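Local coordinates for uncharacterized protein YPL067C (Saccharomyces cerevisiae, PDB 5KCI) that is a cytoplasmic protein of unknown function, probably related to the histidine triad proteins and possibly linked to amyloid toxicity, at residues A[140-154]-A[165-178]. Sequence-based numbering, arbitrary orientation.
With SO4 (sulfate ion), chain D.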
loop_
_atom_site.group_PDB
_atom_site.type_symbol
_atom_site.label_atom_id
_atom_site.label_comp_id
_atom_site.label_asym_id
_atom_site.label_seq_id
_atom_site.Cartn_x
_atom_site.Cartn_y
_atom_site.Cartn_z
ATOM N N LEU A 140 -2.440 9.147 -10.719
ATOM C CA LEU A 140 -1.498 9.761 -9.780
ATOM C C LEU A 140 -0.668 10.878 -10.410
ATOM O O LEU A 140 0.216 11.439 -9.736
ATOM C CB LEU A 140 -0.551 8.688 -9.207
ATOM C CG LEU A 140 -1.212 7.484 -8.516
ATOM C CD1 LEU A 140 -0.187 6.557 -7.955
ATOM C CD2 LEU A 140 -2.153 7.973 -7.400
ATOM N N ARG A 141 -0.903 11.205 -11.689
ATOM C CA ARG A 141 0.008 12.076 -12.431
ATOM C C ARG A 141 0.384 13.342 -11.661
ATOM O O ARG A 141 1.570 13.624 -11.475
ATOM C CB ARG A 141 -0.613 12.440 -13.784
ATOM C CG ARG A 141 0.148 13.481 -14.597
ATOM C CD ARG A 141 -0.717 14.044 -15.718
ATOM N NE ARG A 141 -2.009 14.536 -15.231
ATOM C CZ ARG A 141 -2.216 15.748 -14.722
ATOM N NH1 ARG A 141 -1.221 16.619 -14.623
ATOM N NH2 ARG A 141 -3.427 16.090 -14.306
ATOM N N PRO A 142 -0.565 14.181 -11.254
ATOM C CA PRO A 142 -0.135 15.453 -10.653
ATOM C C PRO A 142 0.533 15.250 -9.309
ATOM O O PRO A 142 1.496 15.964 -9.004
ATOM C CB PRO A 142 -1.428 16.256 -10.559
ATOM C CG PRO A 142 -2.468 15.306 -10.477
ATOM C CD PRO A 142 -2.030 14.057 -11.254
ATOM N N LEU A 143 0.119 14.223 -8.554
ATOM C CA LEU A 143 0.792 13.884 -7.297
ATOM C C LEU A 143 2.225 13.451 -7.532
ATOM O O LEU A 143 3.147 13.879 -6.824
ATOM C CB LEU A 143 0.029 12.784 -6.586
ATOM C CG LEU A 143 -1.402 13.130 -6.167
ATOM C CD1 LEU A 143 -2.104 11.902 -5.587
ATOM C CD2 LEU A 143 -1.429 14.248 -5.177
ATOM N N LEU A 144 2.442 12.598 -8.528
ATOM C CA LEU A 144 3.818 12.214 -8.843
ATOM C C LEU A 144 4.619 13.445 -9.229
ATOM O O LEU A 144 5.766 13.610 -8.788
ATOM C CB LEU A 144 3.832 11.210 -9.983
ATOM C CG LEU A 144 3.166 9.886 -9.629
ATOM C CD1 LEU A 144 2.755 9.136 -10.889
ATOM C CD2 LEU A 144 4.156 9.058 -8.781
ATOM N N SER A 145 4.020 14.323 -10.047
ATOM C CA SER A 145 4.747 15.505 -10.488
ATOM C C SER A 145 5.149 16.345 -9.290
ATOM O O SER A 145 6.218 16.961 -9.297
ATOM C CB SER A 145 3.906 16.344 -11.458
ATOM O OG SER A 145 3.483 15.592 -12.570
ATOM N N SER A 146 4.326 16.327 -8.236
ATOM C CA SER A 146 4.572 17.078 -7.004
ATOM C C SER A 146 5.491 16.394 -5.987
ATOM O O SER A 146 5.816 17.014 -4.969
ATOM C CB SER A 146 3.226 17.362 -6.339
ATOM O OG SER A 146 2.356 18.090 -7.207
ATOM N N GLY A 147 5.914 15.147 -6.196
ATOM C CA GLY A 147 6.603 14.426 -5.145
ATOM C C GLY A 147 5.696 13.983 -4.012
ATOM O O GLY A 147 6.155 13.791 -2.885
ATOM N N HIS A 148 4.410 13.799 -4.294
ATOM C CA HIS A 148 3.403 13.579 -3.270
ATOM C C HIS A 148 2.864 12.157 -3.307
ATOM O O HIS A 148 1.739 11.888 -2.875
ATOM C CB HIS A 148 2.283 14.606 -3.431
ATOM C CG HIS A 148 2.685 15.958 -2.956
ATOM N ND1 HIS A 148 1.899 17.088 -3.116
ATOM C CD2 HIS A 148 3.800 16.361 -2.304
ATOM C CE1 HIS A 148 2.524 18.125 -2.584
ATOM N NE2 HIS A 148 3.676 17.712 -2.083
ATOM N N VAL A 149 3.686 11.240 -3.807
ATOM C CA VAL A 149 3.435 9.815 -3.689
ATOM C C VAL A 149 4.631 9.196 -2.982
ATOM O O VAL A 149 5.778 9.432 -3.383
ATOM C CB VAL A 149 3.252 9.147 -5.062
ATOM C CG1 VAL A 149 2.909 7.641 -4.878
ATOM C CG2 VAL A 149 2.178 9.842 -5.868
ATOM N N ALA A 150 4.370 8.377 -1.966
ATOM C CA ALA A 150 5.443 7.632 -1.323
ATOM C C ALA A 150 4.944 6.234 -1.022
ATOM O O ALA A 150 3.743 5.982 -0.991
ATOM C CB ALA A 150 5.909 8.297 -0.017
ATOM N N TRP A 151 5.879 5.330 -0.750
ATOM C CA TRP A 151 5.456 3.975 -0.441
ATOM C C TRP A 151 6.513 3.305 0.420
ATOM O O TRP A 151 7.685 3.690 0.412
ATOM C CB TRP A 151 5.191 3.144 -1.711
ATOM C CG TRP A 151 6.396 2.840 -2.544
ATOM C CD1 TRP A 151 6.905 3.596 -3.571
ATOM C CD2 TRP A 151 7.248 1.674 -2.449
ATOM N NE1 TRP A 151 8.018 2.982 -4.102
ATOM C CE2 TRP A 151 8.245 1.806 -3.436
ATOM C CE3 TRP A 151 7.260 0.554 -1.619
ATOM C CZ2 TRP A 151 9.258 0.844 -3.631
ATOM C CZ3 TRP A 151 8.279 -0.413 -1.812
ATOM C CH2 TRP A 151 9.252 -0.252 -2.808
ATOM N N PHE A 152 6.057 2.310 1.187
ATOM C CA PHE A 152 6.972 1.492 1.959
ATOM C C PHE A 152 6.343 0.136 2.187
ATOM O O PHE A 152 5.125 -0.032 2.149
ATOM C CB PHE A 152 7.324 2.094 3.317
ATOM C CG PHE A 152 6.131 2.349 4.202
ATOM C CD1 PHE A 152 5.355 3.508 4.063
ATOM C CD2 PHE A 152 5.807 1.466 5.210
ATOM C CE1 PHE A 152 4.274 3.720 4.882
ATOM C CE2 PHE A 152 4.720 1.675 6.034
ATOM C CZ PHE A 152 3.954 2.801 5.888
ATOM N N VAL A 153 7.211 -0.825 2.475
ATOM C CA VAL A 153 6.784 -2.159 2.833
ATOM C C VAL A 153 7.325 -2.441 4.228
ATOM O O VAL A 153 8.537 -2.366 4.449
ATOM C CB VAL A 153 7.305 -3.204 1.832
ATOM C CG1 VAL A 153 6.991 -4.584 2.329
ATOM C CG2 VAL A 153 6.662 -2.956 0.466
ATOM N N ASN A 154 6.437 -2.770 5.150
ATOM C CA ASN A 154 6.853 -3.047 6.512
ATOM C C ASN A 154 7.731 -4.293 6.568
ATOM O O ASN A 154 7.498 -5.281 5.864
ATOM C CB ASN A 154 5.649 -3.231 7.414
ATOM C CG ASN A 154 5.144 -1.911 7.989
ATOM O OD1 ASN A 154 5.888 -0.941 8.071
ATOM N ND2 ASN A 154 3.920 -1.908 8.449
ATOM N N PHE A 165 2.016 -10.196 -0.246
ATOM C CA PHE A 165 2.721 -8.929 -0.354
ATOM C C PHE A 165 1.747 -7.759 -0.268
ATOM O O PHE A 165 0.706 -7.748 -0.932
ATOM C CB PHE A 165 3.481 -8.854 -1.666
ATOM C CG PHE A 165 4.199 -7.543 -1.861
ATOM C CD1 PHE A 165 5.517 -7.392 -1.449
ATOM C CD2 PHE A 165 3.551 -6.467 -2.419
ATOM C CE1 PHE A 165 6.167 -6.166 -1.608
ATOM C CE2 PHE A 165 4.210 -5.249 -2.577
ATOM C CZ PHE A 165 5.529 -5.123 -2.174
ATOM N N HIS A 166 2.080 -6.778 0.558
ATOM C CA HIS A 166 1.353 -5.521 0.539
ATOM C C HIS A 166 2.303 -4.376 0.829
ATOM O O HIS A 166 3.209 -4.498 1.666
ATOM C CB HIS A 166 0.197 -5.485 1.536
ATOM C CG HIS A 166 0.560 -5.921 2.921
ATOM N ND1 HIS A 166 0.886 -7.224 3.227
ATOM C CD2 HIS A 166 0.605 -5.237 4.091
ATOM C CE1 HIS A 166 1.155 -7.319 4.518
ATOM N NE2 HIS A 166 0.986 -6.125 5.065
ATOM N N ALA A 167 2.092 -3.291 0.085
ATOM C CA ALA A 167 2.828 -2.054 0.223
ATOM C C ALA A 167 1.883 -0.980 0.731
ATOM O O ALA A 167 0.707 -0.941 0.366
ATOM C CB ALA A 167 3.449 -1.602 -1.113
ATOM N N HIS A 168 2.404 -0.129 1.586
ATOM C CA HIS A 168 1.704 1.065 2.026
ATOM C C HIS A 168 1.993 2.175 1.018
ATOM O O HIS A 168 3.154 2.485 0.749
ATOM C CB HIS A 168 2.135 1.427 3.440
ATOM C CG HIS A 168 1.804 0.367 4.435
ATOM N ND1 HIS A 168 0.625 0.366 5.137
ATOM C CD2 HIS A 168 2.454 -0.775 4.783
ATOM C CE1 HIS A 168 0.572 -0.705 5.914
ATOM N NE2 HIS A 168 1.672 -1.412 5.720
ATOM N N VAL A 169 0.939 2.712 0.413
ATOM C CA VAL A 169 1.052 3.729 -0.624
ATOM C C VAL A 169 0.391 4.966 -0.066
ATOM O O VAL A 169 -0.804 4.932 0.243
ATOM C CB VAL A 169 0.367 3.314 -1.929
ATOM C CG1 VAL A 169 0.398 4.415 -2.943
ATOM C CG2 VAL A 169 1.008 2.046 -2.529
ATOM N N LEU A 170 1.164 6.028 0.087
ATOM C CA LEU A 170 0.723 7.282 0.669
ATOM C C LEU A 170 0.594 8.313 -0.431
ATOM O O LEU A 170 1.509 8.469 -1.242
ATOM C CB LEU A 170 1.726 7.793 1.708
ATOM C CG LEU A 170 2.118 6.784 2.796
ATOM C CD1 LEU A 170 3.011 7.471 3.815
ATOM C CD2 LEU A 170 0.930 6.198 3.488
ATOM N N LEU A 171 -0.524 9.057 -0.400
ATOM C CA LEU A 171 -0.793 10.101 -1.372
ATOM C C LEU A 171 -1.017 11.381 -0.599
ATOM O O LEU A 171 -1.829 11.385 0.328
ATOM C CB LEU A 171 -2.048 9.802 -2.187
ATOM C CG LEU A 171 -2.109 8.466 -2.919
ATOM C CD1 LEU A 171 -3.379 8.388 -3.726
ATOM C CD2 LEU A 171 -0.882 8.290 -3.776
ATOM N N PHE A 172 -0.311 12.456 -0.959
ATOM C CA PHE A 172 -0.456 13.711 -0.225
ATOM C C PHE A 172 -1.283 14.693 -1.050
ATOM O O PHE A 172 -0.901 15.054 -2.174
ATOM C CB PHE A 172 0.907 14.307 0.130
ATOM C CG PHE A 172 0.843 15.541 1.047
ATOM C CD1 PHE A 172 -0.154 15.693 2.004
ATOM C CD2 PHE A 172 1.838 16.504 0.977
ATOM C CE1 PHE A 172 -0.178 16.802 2.832
ATOM C CE2 PHE A 172 1.822 17.608 1.825
ATOM C CZ PHE A 172 0.805 17.746 2.748
ATOM N N PHE A 173 -2.388 15.151 -0.453
ATOM C CA PHE A 173 -3.266 16.170 -1.017
ATOM C C PHE A 173 -3.196 17.366 -0.067
ATOM O O PHE A 173 -3.971 17.438 0.886
ATOM C CB PHE A 173 -4.702 15.661 -1.141
ATOM C CG PHE A 173 -4.872 14.460 -2.030
ATOM C CD1 PHE A 173 -4.790 13.187 -1.511
ATOM C CD2 PHE A 173 -5.170 14.601 -3.359
ATOM C CE1 PHE A 173 -4.995 12.105 -2.305
ATOM C CE2 PHE A 173 -5.371 13.526 -4.157
ATOM C CZ PHE A 173 -5.264 12.249 -3.627
ATOM N N PRO A 174 -2.274 18.307 -0.268
ATOM C CA PRO A 174 -2.181 19.449 0.660
ATOM C C PRO A 174 -3.504 20.205 0.774
ATOM O O PRO A 174 -4.258 20.329 -0.186
ATOM C CB PRO A 174 -1.086 20.327 0.044
ATOM C CG PRO A 174 -0.285 19.372 -0.841
ATOM C CD PRO A 174 -1.332 18.424 -1.382
ATOM N N ARG A 175 -3.786 20.667 1.984
ATOM C CA ARG A 175 -5.060 21.341 2.249
ATOM C C ARG A 175 -5.187 22.632 1.439
ATOM O O ARG A 175 -6.305 23.076 1.136
ATOM C CB ARG A 175 -5.182 21.595 3.749
ATOM C CG ARG A 175 -5.587 20.363 4.557
ATOM C CD ARG A 175 -7.057 20.013 4.364
ATOM N NE ARG A 175 -7.486 18.934 5.254
ATOM C CZ ARG A 175 -7.740 17.680 4.878
ATOM N NH1 ARG A 175 -7.635 17.299 3.607
ATOM N NH2 ARG A 175 -8.116 16.793 5.790
ATOM N N GLU A 176 -4.074 23.269 1.098
ATOM C CA GLU A 176 -4.162 24.488 0.303
ATOM C C GLU A 176 -4.356 24.192 -1.179
ATOM O O GLU A 176 -4.533 25.130 -1.960
ATOM C CB GLU A 176 -2.932 25.388 0.541
ATOM C CG GLU A 176 -1.621 24.933 -0.087
ATOM C CD GLU A 176 -0.893 23.826 0.696
ATOM O OE1 GLU A 176 -1.461 23.287 1.681
ATOM O OE2 GLU A 176 0.269 23.524 0.315
ATOM N N ARG A 177 -4.384 22.917 -1.566
ATOM C CA ARG A 177 -4.544 22.516 -2.957
ATOM C C ARG A 177 -5.764 21.645 -3.209
ATOM O O ARG A 177 -6.327 21.700 -4.315
ATOM C CB ARG A 177 -3.284 21.776 -3.432
ATOM C CG ARG A 177 -2.132 22.741 -3.526
ATOM C CD ARG A 177 -0.798 22.082 -3.467
ATOM N NE ARG A 177 -0.524 21.332 -4.689
ATOM C CZ ARG A 177 0.665 20.812 -4.982
ATOM N NH1 ARG A 177 1.678 20.918 -4.119
ATOM N NH2 ARG A 177 0.836 20.163 -6.131
ATOM N N TYR A 178 -6.244 20.925 -2.198
ATOM C CA TYR A 178 -7.418 20.070 -2.313
ATOM C C TYR A 178 -8.290 20.252 -1.082
ATOM O O TYR A 178 -7.784 20.183 0.042
ATOM C CB TYR A 178 -7.000 18.590 -2.421
ATOM C CG TYR A 178 -6.208 18.212 -3.652
ATOM C CD1 TYR A 178 -6.838 17.661 -4.761
ATOM C CD2 TYR A 178 -4.821 18.355 -3.683
ATOM C CE1 TYR A 178 -6.107 17.278 -5.898
ATOM C CE2 TYR A 178 -4.077 17.987 -4.807
ATOM C CZ TYR A 178 -4.729 17.445 -5.915
ATOM O OH TYR A 178 -4.016 17.073 -7.035
HETATM S S SO4 D . 1.352 -4.361 7.863
HETATM O O1 SO4 D . 0.934 -5.779 7.762
HETATM O O2 SO4 D . 2.241 -3.937 6.797
HETATM O O3 SO4 D . 0.155 -3.493 7.819
HETATM O O4 SO4 D . 2.030 -4.151 9.137
HETATM O O HOH W 1 3.829 -3.816 4.322
#
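Strands 149-152 and 165-172 run antiparallel, their axes at 161°, with Ala-150 facing Leu-170 and Phe-152 facing His-168 in hydrogen-bonded pairs; the straightest of the inter-strand bonds, Leu-170 N to Ala-150 O, spans 2.8 Å. One further bond, from Phe-172 N to His-148 O, prolongs the pairing toward helix 141-146. Phe-152 packs broadly against His-168. His-168 CB stands over the face of the phenyl ring, 3.3 Å from Phe-152 CZ, while the imidazole lies 10° from parallel to that ring but slid aside, so overlap is slight. With CG between the backbone N and the carbonyl carbon (chi1 58°), the Phe-152 ring lies over His-168, and its edge meets Leu-170 CD1. With an alanine here, His-168 would probably lose the surface that backs its CB and imidazole, and a gap would open beside Leu-170.

Farther along, the edge of Phe-172 meets the face of His-148 in a T-shaped pair, with CD2 of the phenyl 3.8 Å from NE2 of the imidazole. The helix adds Leu-143, whose CD1 lies 3.7 Å from Phe-173 CZ. Ser-146 OG is gripped twice, accepting from Arg-177 NH2 at 2.8 Å and donating to Pro-142 O.

At the opposite end, sulfate O1 sits 2.7 Å from His-166 NE2, at the imidazole edge, and O2 takes a nearly straight bond from His-168 NE2. Asn-154 ND2 reaches O2 and O4, and a water joins Asn-154 N, His-166 O and sulfate O2. His-104 holds His-168 ND1, consistent with a second-shell residue fixing that imidazole's orientation. The His-Ala-His strand cradling a tetrahedral anion, probably from the crystallisation liquor, is reminiscent of the phosphate-binding site of histidine triad proteins.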